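Cobalamin biosynthesis precorrin-6Y methylase (CbiE) (PDB 2BB3) probably transfers a methyl group from S-adenosyl-L-methionine to a precorrin intermediate on the pathway to adenosylcobalamin. Local coordinates at residues M23-G28 with E116-P121; E48-S53 with A92-G97; D77-I82 with R106-I111. All blocks are in the same frame, centred on the assembly; numbering follows the deposited sequence. Where two conformers were deposited one is given.

Contact 1 of 3, residues M23-G28 with E116-P121; sequences MIWIVG and EIKIEP
Trp-25 and Lys-118 stand next to each other on strands 23-28 and 116-120, parallel neighbours at one side of a five-stranded parallel sheet in the tetrapyrrole methylase fold. The lysine shaft lies on the indole. Its CB is 3.7 Å from the centroid of the six-membered ring of Trp-25 and only 10° off the ring normal, a CH-pi contact over one face. A bend at chi3 (79°) keeps the chain along the ring, with Lys-118 CE 3.4 Å from Trp-25 CZ2. Lysine suits this partly exposed margin of the sheet because its methylenes can lie over an aromatic; the chain ends with Lys-118 NZ still beside the ring, 3.4 Å from Trp-25 CZ2. Met-23, present as selenomethionine and poorly ordered, brings its CE to 3.7 Å from Lys-118 CD. Glu-120 approaches the far side of the indole system obliquely, OE1 3.7 Å from Trp-25 CZ3, and its chain also packs on Arg-39 and Ile-43 of helix 38-46, which covers this face of the sheet.

The other face is purely aliphatic, made of Ile-24, Ile-26, Ile-117 and Ile-119, beta-branched residues at home in a buried strand. Ile-26 and Ile-119 run side by side, with Ile-119 CD1 3.7 Å from Ile-26 CB, and Ile-117 CD1 comes within 3.8 Å of Ile-26 CG1. Strand 116-120 also meets the second subunit: Ala-131 of that chain packs on Ile-119, and its Lys-134 NZ bonds to Ile-117 O. Five backbone bonds join the two strands, among them a nearly straight one from Glu-120 N to Ile-26 O, 2.9 Å long at 169°.

Contact 2 of 3, residues E48-S53 with A92-G97; sequences EVIYGS and AVISTG. With SAH (S-adenosyl-L-homocysteine), chain C.
The ring of Tyr-51 has Ala-92 O at its edge, near the ring plane, while Ile-82 CD1 of helix 76-88 lies over one face, at CG. With CG set beside its own backbone N (chi1 -70°), the tyrosine leads away from the facing strand, and its OH is hydrogen-bonded to Glu-85 OE1; an aromatic ending in a hydroxyl thus packs at its base and bonds at its end. The strands are 49-52 and 91-95, parallel neighbours within the five-stranded parallel sheet of the methylase fold. Their ladder consists of Ala-92 N to Val-49 O at 3.1 Å, Tyr-51 N to Ala-92 O at 2.8 Å and Ile-94 N to Tyr-51 O, also 2.8 Å and nearly straight at 167°. On the face carrying Ile-50, the small Ala-92 is followed two residues on by Ile-94, whose CD1 meets Ile-50 CG2 at 3.6 Å; both isoleucines pack on Leu-57 of helix 54-59.

Beyond Gly-52 the backbones part and a water bridges them, accepting from Ser-53 N at 3.2 Å and donating to Ile-94 O at 2.7 Å. Glycine fits position 52 because a CB there would clash with Ile-94 O. Ser-53 is the N-cap of helix 54-59, its OG bonded to Ala-56 N. Past the strand end, segment 92-97 enters the cofactor pocket. Gly-97 has a positive phi, and a side chain on it would run into S-adenosylhomocysteine, whose amino N donates to Thr-96 O at 2.7 Å.

Contact 3 of 3, residues D77-I82 with R106-I111; sequences DEIRRI and RVLREI
Ile-111 packs on Ile-79 and Arg-80 where two helices of the alpha/beta domain meet: segment 77-82 lies within helix 76-88, and segment 106-111 holds the end of helix 105-109 and the turn after it. The tight part is aliphatic. Ile-111 CD1 comes to 3.5 Å from Ile-79 CG2, the two side chains crossing at about a right angle, and Leu-108 CD2 joins more loosely at 4.2 Å from the same methyl. Met-83, one turn on from Ile-79, supports both Leu-108 and Ile-111. Branched residues suit this place, since each can offer methyls in two directions.

Toward solvent the contact thins out to Arg-80. Its extended chain lays CG 3.9 Å from Ile-111 CG2, and Ile-111 CG1 sits 4.0 Å above the centre of the guanidinium plane. An arginine can thus shield the isoleucine with its flat group while keeping its charge near water. Were Ile-111 cut back to an alanine, Ile-79 CG2 would probably lose its nearest partner across the contact, and the guanidinium would be held on this side by little more than its weak bond to Glu-110 O.

Nearby, Arg-109 turns to the second subunit and forms a salt bridge with its Glu-139. The polar link within the contact is slight. Glu-110 OE2 stays 5.6 Å from Arg-80 NH2, not in contact, and NH2 reaches the backbone Glu-110 O instead, in a weak, bent hydrogen bond of 3.3 Å at 127°.

Contacts 1 and 2 join strands of the same parallel sheet, their centres about 10 Å apart. Strands 23-28 and 91-95 are themselves neighbours, so the two contacts make a continuous run 49-52, 91-95, 23-28, 116-120. Contact 3 lies beside the sheet, its centre about 13 Å from that of contact 1 and 14 Å from that of contact 2; Ile-82 packs on Val-93 and Leu-108 on Ile-26, so both helices lie on one face of the sheet. Along the chain contact 1 encloses the other two, whose segments alternate. The chain leaving strand 91-95 runs straight into Thr-96 and Gly-97 of the S-adenosyl-L-homocysteine pocket, while contacts 1 and 3 both border the second subunit.

Contact 1 of 3, residues M23-G28 with E116-P121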
loop_
_atom_site.group_PDB
_atom_site.type_symbol
_atom_site.label_atom_id
_atom_site.label_comp_id
_atom_site.label_asym_id
_atom_site.label_seq_id
_atom_site.Cartn_x
_atom_site.Cartn_y
_atom_site.Cartn_z
HETATM N N MSE A 23 -0.876 17.273 -18.990
HETATM C CA MSE A 23 -0.503 16.470 -17.838
HETATM C C MSE A 23 -0.441 14.986 -18.159
HETATM O O MSE A 23 -1.222 14.488 -18.975
HETATM C CB MSE A 23 -1.506 16.696 -16.707
HETATM C CG MSE A 23 -2.924 16.319 -17.075
HETATM SE SE MSE A 23 -3.341 14.439 -16.857
HETATM C CE MSE A 23 -5.168 14.683 -16.251
ATOM N N ILE A 24 0.494 14.295 -17.510
ATOM C CA ILE A 24 0.673 12.870 -17.703
ATOM C C ILE A 24 0.231 12.080 -16.473
ATOM O O ILE A 24 0.051 12.635 -15.397
ATOM C CB ILE A 24 2.165 12.501 -17.956
ATOM C CG1 ILE A 24 2.978 12.697 -16.681
ATOM C CG2 ILE A 24 2.735 13.343 -19.089
ATOM C CD1 ILE A 24 4.381 12.132 -16.748
ATOM N N TRP A 25 0.056 10.780 -16.645
ATOM C CA TRP A 25 -0.296 9.911 -15.547
ATOM C C TRP A 25 0.862 8.958 -15.277
ATOM O O TRP A 25 1.597 8.585 -16.183
ATOM C CB TRP A 25 -1.527 9.063 -15.872
ATOM C CG TRP A 25 -2.845 9.716 -15.635
ATOM C CD1 TRP A 25 -3.593 10.408 -16.544
ATOM C CD2 TRP A 25 -3.615 9.685 -14.422
ATOM N NE1 TRP A 25 -4.784 10.794 -15.980
ATOM C CE2 TRP A 25 -4.828 10.362 -14.683
ATOM C CE3 TRP A 25 -3.407 9.135 -13.148
ATOM C CZ2 TRP A 25 -5.818 10.522 -13.717
ATOM C CZ3 TRP A 25 -4.401 9.293 -12.182
ATOM C CH2 TRP A 25 -5.595 9.976 -12.478
ATOM N N ILE A 26 1.029 8.593 -14.012
ATOM C CA ILE A 26 2.028 7.605 -13.638
ATOM C C ILE A 26 1.135 6.594 -12.959
ATOM O O ILE A 26 0.538 6.896 -11.930
ATOM C CB ILE A 26 3.096 8.117 -12.643
ATOM C CG1 ILE A 26 3.968 9.209 -13.295
ATOM C CG2 ILE A 26 3.991 6.949 -12.230
ATOM C CD1 ILE A 26 5.161 9.683 -12.441
ATOM N N VAL A 27 1.009 5.416 -13.563
ATOM C CA VAL A 27 0.142 4.370 -13.044
ATOM C C VAL A 27 0.893 3.123 -12.618
ATOM O O VAL A 27 1.881 2.738 -13.233
ATOM C CB VAL A 27 -0.898 3.943 -14.112
ATOM C CG1 VAL A 27 -1.486 5.185 -14.783
ATOM C CG2 VAL A 27 -0.239 3.071 -15.143
ATOM N N GLY A 28 0.418 2.487 -11.556
ATOM C CA GLY A 28 1.053 1.274 -11.094
ATOM C C GLY A 28 0.569 0.081 -11.893
ATOM O O GLY A 28 -0.599 0.017 -12.299
ATOM N N GLU A 116 1.370 18.949 -15.432
ATOM C CA GLU A 116 0.922 18.380 -14.176
ATOM C C GLU A 116 1.082 16.859 -14.176
ATOM O O GLU A 116 1.062 16.223 -15.224
ATOM C CB GLU A 116 -0.547 18.742 -13.969
ATOM C CG GLU A 116 -1.074 18.505 -12.568
ATOM C CD GLU A 116 -2.559 18.816 -12.462
ATOM O OE1 GLU A 116 -2.978 19.879 -12.981
ATOM O OE2 GLU A 116 -3.305 18.006 -11.861
ATOM N N ILE A 117 1.272 16.270 -13.006
ATOM C CA ILE A 117 1.370 14.832 -12.966
ATOM C C ILE A 117 0.383 14.272 -11.936
ATOM O O ILE A 117 0.218 14.824 -10.854
ATOM C CB ILE A 117 2.836 14.346 -12.701
ATOM C CG1 ILE A 117 2.921 13.595 -11.386
ATOM C CG2 ILE A 117 3.820 15.497 -12.786
ATOM C CD1 ILE A 117 2.450 12.185 -11.530
ATOM N N LYS A 118 -0.299 13.197 -12.316
ATOM C CA LYS A 118 -1.262 12.525 -11.452
ATOM C C LYS A 118 -0.848 11.059 -11.272
ATOM O O LYS A 118 -0.425 10.390 -12.234
ATOM C CB LYS A 118 -2.682 12.617 -12.041
ATOM C CG LYS A 118 -3.359 13.975 -11.796
ATOM C CD LYS A 118 -4.600 14.206 -12.674
ATOM C CE LYS A 118 -5.825 13.475 -12.130
ATOM N NZ LYS A 118 -7.032 13.641 -13.007
ATOM N N ILE A 119 -0.971 10.569 -10.042
ATOM C CA ILE A 119 -0.592 9.215 -9.708
ATOM C C ILE A 119 -1.787 8.288 -9.526
ATOM O O ILE A 119 -2.755 8.643 -8.861
ATOM C CB ILE A 119 0.203 9.183 -8.371
ATOM C CG1 ILE A 119 1.354 10.194 -8.409
ATOM C CG2 ILE A 119 0.670 7.756 -8.081
ATOM C CD1 ILE A 119 2.366 9.942 -9.478
ATOM N N GLU A 120 -1.723 7.109 -10.137
ATOM C CA GLU A 120 -2.760 6.101 -9.948
ATOM C C GLU A 120 -2.097 4.939 -9.216
ATOM O O GLU A 120 -1.224 4.283 -9.771
ATOM C CB GLU A 120 -3.328 5.574 -11.267
ATOM C CG GLU A 120 -4.492 4.566 -11.075
ATOM C CD GLU A 120 -5.640 5.172 -10.270
ATOM O OE1 GLU A 120 -5.803 6.409 -10.328
ATOM O OE2 GLU A 120 -6.379 4.428 -9.587
ATOM N N PRO A 121 -2.518 4.665 -7.967
ATOM C CA PRO A 121 -1.999 3.589 -7.103
ATOM C C PRO A 121 -2.221 2.183 -7.634
ATOM O O PRO A 121 -3.143 1.938 -8.386
ATOM C CB PRO A 121 -2.778 3.760 -5.803
ATOM C CG PRO A 121 -3.326 5.160 -5.866
ATOM C CD PRO A 121 -3.646 5.353 -7.312
#

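Contact 2 of 3, residues E48-S53 with A92-G97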
loop_
_atom_site.group_PDB
_atom_site.type_symbol
_atom_site.label_atom_id
_atom_site.label_comp_id
_atom_site.label_asym_id
_atom_site.label_seq_id
_atom_site.Cartn_x
_atom_site.Cartn_y
_atom_site.Cartn_z
ATOM N N GLU A 48 -1.871 7.755 -25.478
ATOM C CA GLU A 48 -1.386 7.762 -26.858
ATOM C C GLU A 48 -0.006 7.116 -26.894
ATOM O O GLU A 48 0.348 6.445 -27.862
ATOM C CB GLU A 48 -1.301 9.186 -27.408
ATOM C CG GLU A 48 -2.647 9.778 -27.814
ATOM C CD GLU A 48 -2.565 11.269 -28.127
ATOM O OE1 GLU A 48 -1.812 11.666 -29.050
ATOM O OE2 GLU A 48 -3.257 12.049 -27.436
ATOM N N VAL A 49 0.779 7.342 -25.841
ATOM C CA VAL A 49 2.097 6.736 -25.725
ATOM C C VAL A 49 2.254 6.205 -24.296
ATOM O O VAL A 49 1.850 6.857 -23.332
ATOM C CB VAL A 49 3.252 7.747 -26.096
ATOM C CG1 VAL A 49 3.190 9.005 -25.224
ATOM C CG2 VAL A 49 4.610 7.065 -25.977
ATOM N N ILE A 50 2.834 5.018 -24.159
ATOM C CA ILE A 50 3.017 4.416 -22.847
ATOM C C ILE A 50 4.491 4.149 -22.548
ATOM O O ILE A 50 5.161 3.412 -23.277
ATOM C CB ILE A 50 2.245 3.068 -22.763
ATOM C CG1 ILE A 50 0.761 3.306 -23.055
ATOM C CG2 ILE A 50 2.411 2.441 -21.386
ATOM C CD1 ILE A 50 -0.066 2.035 -23.110
ATOM N N TYR A 51 5.011 4.759 -21.492
ATOM C CA TYR A 51 6.392 4.501 -21.117
ATOM C C TYR A 51 6.433 3.604 -19.888
ATOM O O TYR A 51 5.507 3.610 -19.078
ATOM C CB TYR A 51 7.142 5.795 -20.797
ATOM C CG TYR A 51 7.402 6.654 -22.006
ATOM C CD1 TYR A 51 6.484 7.612 -22.409
ATOM C CD2 TYR A 51 8.573 6.507 -22.748
ATOM C CE1 TYR A 51 6.720 8.406 -23.509
ATOM C CE2 TYR A 51 8.820 7.297 -23.861
ATOM C CZ TYR A 51 7.886 8.243 -24.231
ATOM O OH TYR A 51 8.096 9.025 -25.334
ATOM N N GLY A 52 7.514 2.849 -19.759
ATOM C CA GLY A 52 7.685 1.971 -18.621
ATOM C C GLY A 52 8.776 0.945 -18.858
ATOM O O GLY A 52 9.142 0.667 -19.998
ATOM N N SER A 53 9.301 0.380 -17.778
ATOM C CA SER A 53 10.321 -0.664 -17.862
ATOM C C SER A 53 9.646 -1.896 -18.441
ATOM O O SER A 53 8.413 -1.998 -18.425
ATOM C CB SER A 53 10.811 -1.027 -16.470
ATOM O OG SER A 53 9.821 -1.812 -15.824
ATOM N N ALA A 92 1.300 8.164 -20.568
ATOM C CA ALA A 92 1.093 7.365 -19.375
ATOM C C ALA A 92 2.435 6.707 -19.091
ATOM O O ALA A 92 3.124 6.256 -20.008
ATOM C CB ALA A 92 0.036 6.315 -19.608
ATOM N N VAL A 93 2.821 6.693 -17.827
ATOM C CA VAL A 93 4.052 6.064 -17.428
ATOM C C VAL A 93 3.585 4.997 -16.469
ATOM O O VAL A 93 2.816 5.276 -15.548
ATOM C CB VAL A 93 4.994 7.035 -16.689
ATOM C CG1 VAL A 93 6.282 6.322 -16.295
ATOM C CG2 VAL A 93 5.314 8.238 -17.571
ATOM N N ILE A 94 4.031 3.770 -16.701
ATOM C CA ILE A 94 3.666 2.661 -15.853
ATOM C C ILE A 94 4.862 2.324 -14.989
ATOM O O ILE A 94 5.970 2.167 -15.486
ATOM C CB ILE A 94 3.288 1.426 -16.676
ATOM C CG1 ILE A 94 2.122 1.763 -17.606
ATOM C CG2 ILE A 94 2.899 0.287 -15.739
ATOM C CD1 ILE A 94 1.628 0.554 -18.415
ATOM N N SER A 95 4.631 2.247 -13.686
ATOM C CA SER A 95 5.681 1.924 -12.731
ATOM C C SER A 95 5.370 0.532 -12.223
ATOM O O SER A 95 4.201 0.147 -12.187
ATOM C CB SER A 95 5.625 2.917 -11.558
ATOM O OG SER A 95 6.494 2.533 -10.520
ATOM N N THR A 96 6.387 -0.241 -11.853
ATOM C CA THR A 96 6.098 -1.567 -11.308
ATOM C C THR A 96 5.428 -1.375 -9.962
ATOM O O THR A 96 5.682 -0.385 -9.268
ATOM C CB THR A 96 7.349 -2.405 -11.060
ATOM O OG1 THR A 96 8.308 -1.614 -10.358
ATOM C CG2 THR A 96 7.924 -2.922 -12.363
ATOM N N GLY A 97 4.574 -2.324 -9.605
ATOM C CA GLY A 97 3.848 -2.252 -8.356
ATOM C C GLY A 97 3.085 -0.954 -8.155
ATOM O O GLY A 97 2.244 -0.573 -8.967
HETATM N N SAH C . 7.115 0.214 -7.093
HETATM C CA SAH C . 7.432 -1.077 -6.628
HETATM C CB SAH C . 8.837 -1.131 -6.030
HETATM C CG SAH C . 10.092 -0.751 -6.803
HETATM S SD SAH C . 11.614 -0.521 -5.924
HETATM C C SAH C . 6.340 -1.516 -5.722
HETATM O O SAH C . 6.443 -2.653 -5.489
HETATM O OXT SAH C . 5.518 -0.753 -5.292
HETATM C "C5'" SAH C . 12.060 -2.172 -6.378
HETATM C "C4'" SAH C . 12.175 -3.144 -5.218
HETATM O "O4'" SAH C . 10.973 -3.653 -4.790
HETATM C "C3'" SAH C . 13.115 -4.297 -5.394
HETATM O "O3'" SAH C . 14.430 -3.990 -5.195
HETATM C "C2'" SAH C . 12.580 -5.233 -4.372
HETATM O "O2'" SAH C . 13.154 -5.051 -3.151
HETATM C "C1'" SAH C . 11.135 -4.897 -4.279
HETATM N N9 SAH C . 10.348 -5.792 -5.092
HETATM C C8 SAH C . 9.745 -5.463 -6.194
HETATM N N7 SAH C . 9.070 -6.446 -6.677
HETATM C C5 SAH C . 9.223 -7.437 -5.885
HETATM C C6 SAH C . 8.728 -8.698 -5.916
HETATM N N6 SAH C . 7.974 -9.142 -6.855
HETATM N N1 SAH C . 9.047 -9.514 -4.933
HETATM C C2 SAH C . 9.845 -9.101 -3.945
HETATM N N3 SAH C . 10.303 -7.870 -3.933
HETATM C C4 SAH C . 10.016 -7.045 -4.886
HETATM O O HOH W 1 8.609 1.669 -14.971
#

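Contact 3 of 3, residues D77-I82 with R106-I111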
loop_
_atom_site.group_PDB
_atom_site.type_symbol
_atom_site.label_atom_id
_atom_site.label_comp_id
_atom_site.label_asym_id
_atom_site.label_seq_id
_atom_site.Cartn_x
_atom_site.Cartn_y
_atom_site.Cartn_z
ATOM N N ASP A 77 16.519 13.581 -16.371
ATOM C CA ASP A 77 16.559 13.920 -17.787
ATOM C C ASP A 77 15.560 13.127 -18.622
ATOM O O ASP A 77 14.859 13.679 -19.477
ATOM C CB ASP A 77 17.975 13.663 -18.313
ATOM C CG ASP A 77 18.556 12.350 -17.799
ATOM O OD1 ASP A 77 18.768 12.230 -16.571
ATOM O OD2 ASP A 77 18.795 11.438 -18.618
ATOM N N GLU A 78 15.488 11.832 -18.348
ATOM C CA GLU A 78 14.623 10.923 -19.089
ATOM C C GLU A 78 13.155 11.190 -18.729
ATOM O O GLU A 78 12.281 11.147 -19.595
ATOM C CB GLU A 78 14.989 9.463 -18.786
ATOM C CG GLU A 78 14.082 8.429 -19.453
ATOM C CD GLU A 78 14.054 8.549 -20.975
ATOM O OE1 GLU A 78 13.038 9.025 -21.534
ATOM O OE2 GLU A 78 15.060 8.178 -21.622
ATOM N N ILE A 79 12.877 11.476 -17.456
ATOM C CA ILE A 79 11.499 11.750 -17.050
ATOM C C ILE A 79 11.085 13.138 -17.529
ATOM O O ILE A 79 9.911 13.381 -17.798
ATOM C CB ILE A 79 11.299 11.616 -15.502
ATOM C CG1 ILE A 79 11.063 10.155 -15.117
ATOM C CG2 ILE A 79 10.048 12.356 -15.057
ATOM C CD1 ILE A 79 12.118 9.195 -15.580
ATOM N N ARG A 80 12.053 14.045 -17.648
ATOM C CA ARG A 80 11.759 15.385 -18.139
ATOM C C ARG A 80 11.308 15.300 -19.594
ATOM O O ARG A 80 10.345 15.963 -19.996
ATOM C CB ARG A 80 12.984 16.304 -18.043
ATOM C CG ARG A 80 13.262 16.848 -16.653
ATOM C CD ARG A 80 14.198 18.068 -16.681
ATOM N NE ARG A 80 14.703 18.358 -15.343
ATOM C CZ ARG A 80 15.518 17.552 -14.662
ATOM N NH1 ARG A 80 15.932 16.410 -15.198
ATOM N NH2 ARG A 80 15.898 17.868 -13.425
ATOM N N ARG A 81 12.003 14.478 -20.377
ATOM C CA ARG A 81 11.666 14.295 -21.789
ATOM C C ARG A 81 10.214 13.835 -21.871
ATOM O O ARG A 81 9.368 14.524 -22.456
ATOM C CB ARG A 81 12.592 13.249 -22.429
ATOM C CG ARG A 81 12.572 13.246 -23.959
ATOM C CD ARG A 81 13.513 12.204 -24.583
ATOM N NE ARG A 81 14.882 12.305 -24.075
ATOM C CZ ARG A 81 15.371 11.552 -23.094
ATOM N NH1 ARG A 81 14.602 10.636 -22.524
ATOM N NH2 ARG A 81 16.619 11.721 -22.670
ATOM N N ILE A 82 9.933 12.679 -21.270
ATOM C CA ILE A 82 8.591 12.108 -21.242
ATOM C C ILE A 82 7.575 13.167 -20.834
ATOM O O ILE A 82 6.490 13.267 -21.403
ATOM C CB ILE A 82 8.503 10.948 -20.213
ATOM C CG1 ILE A 82 9.405 9.795 -20.644
ATOM C CG2 ILE A 82 7.055 10.495 -20.059
ATOM C CD1 ILE A 82 9.408 8.632 -19.677
ATOM N N ARG A 106 11.049 11.038 -5.577
ATOM C CA ARG A 106 12.269 11.810 -5.392
ATOM C C ARG A 106 12.695 12.645 -6.586
ATOM O O ARG A 106 12.842 13.856 -6.471
ATOM C CB ARG A 106 13.415 10.883 -5.002
ATOM C CG ARG A 106 13.326 10.339 -3.597
ATOM C CD ARG A 106 14.377 9.261 -3.407
ATOM N NE ARG A 106 14.856 9.184 -2.031
ATOM C CZ ARG A 106 15.911 8.470 -1.656
ATOM N NH1 ARG A 106 16.291 8.454 -0.384
ATOM N NH2 ARG A 106 16.591 7.770 -2.559
ATOM N N VAL A 107 12.909 12.018 -7.734
ATOM C CA VAL A 107 13.333 12.804 -8.875
ATOM C C VAL A 107 12.245 13.761 -9.337
ATOM O O VAL A 107 12.555 14.816 -9.870
ATOM C CB VAL A 107 13.801 11.922 -10.040
ATOM C CG1 VAL A 107 14.853 10.941 -9.529
ATOM C CG2 VAL A 107 12.639 11.195 -10.657
ATOM N N LEU A 108 10.982 13.412 -9.114
ATOM C CA LEU A 108 9.895 14.307 -9.502
ATOM C C LEU A 108 10.066 15.643 -8.776
ATOM O O LEU A 108 9.917 16.708 -9.375
ATOM C CB LEU A 108 8.514 13.700 -9.173
ATOM C CG LEU A 108 7.967 12.568 -10.056
ATOM C CD1 LEU A 108 6.613 12.114 -9.539
ATOM C CD2 LEU A 108 7.858 13.038 -11.507
ATOM N N ARG A 109 10.395 15.590 -7.490
ATOM C CA ARG A 109 10.597 16.814 -6.719
ATOM C C ARG A 109 11.727 17.672 -7.287
ATOM O O ARG A 109 11.788 18.864 -7.021
ATOM C CB ARG A 109 10.878 16.488 -5.250
ATOM C CG ARG A 109 9.714 15.819 -4.560
ATOM C CD ARG A 109 9.972 15.589 -3.082
ATOM N NE ARG A 109 9.093 14.539 -2.581
ATOM C CZ ARG A 109 9.512 13.332 -2.215
ATOM N NH1 ARG A 109 10.801 13.031 -2.285
ATOM N NH2 ARG A 109 8.639 12.415 -1.814
ATOM N N GLU A 110 12.614 17.069 -8.069
ATOM C CA GLU A 110 13.721 17.806 -8.681
ATOM C C GLU A 110 13.386 18.363 -10.053
ATOM O O GLU A 110 14.245 18.935 -10.718
ATOM C CB GLU A 110 14.955 16.916 -8.835
ATOM C CG GLU A 110 15.582 16.492 -7.541
ATOM C CD GLU A 110 16.879 15.751 -7.765
ATOM O OE1 GLU A 110 17.816 15.958 -6.969
ATOM O OE2 GLU A 110 16.967 14.964 -8.731
ATOM N N ILE A 111 12.148 18.211 -10.490
ATOM C CA ILE A 111 11.792 18.697 -11.808
ATOM C C ILE A 111 10.910 19.941 -11.761
ATOM O O ILE A 111 9.941 19.992 -11.011
ATOM C CB ILE A 111 11.093 17.570 -12.611
ATOM C CG1 ILE A 111 12.046 16.376 -12.727
ATOM C CG2 ILE A 111 10.670 18.081 -13.979
ATOM C CD1 ILE A 111 11.409 15.126 -13.313
#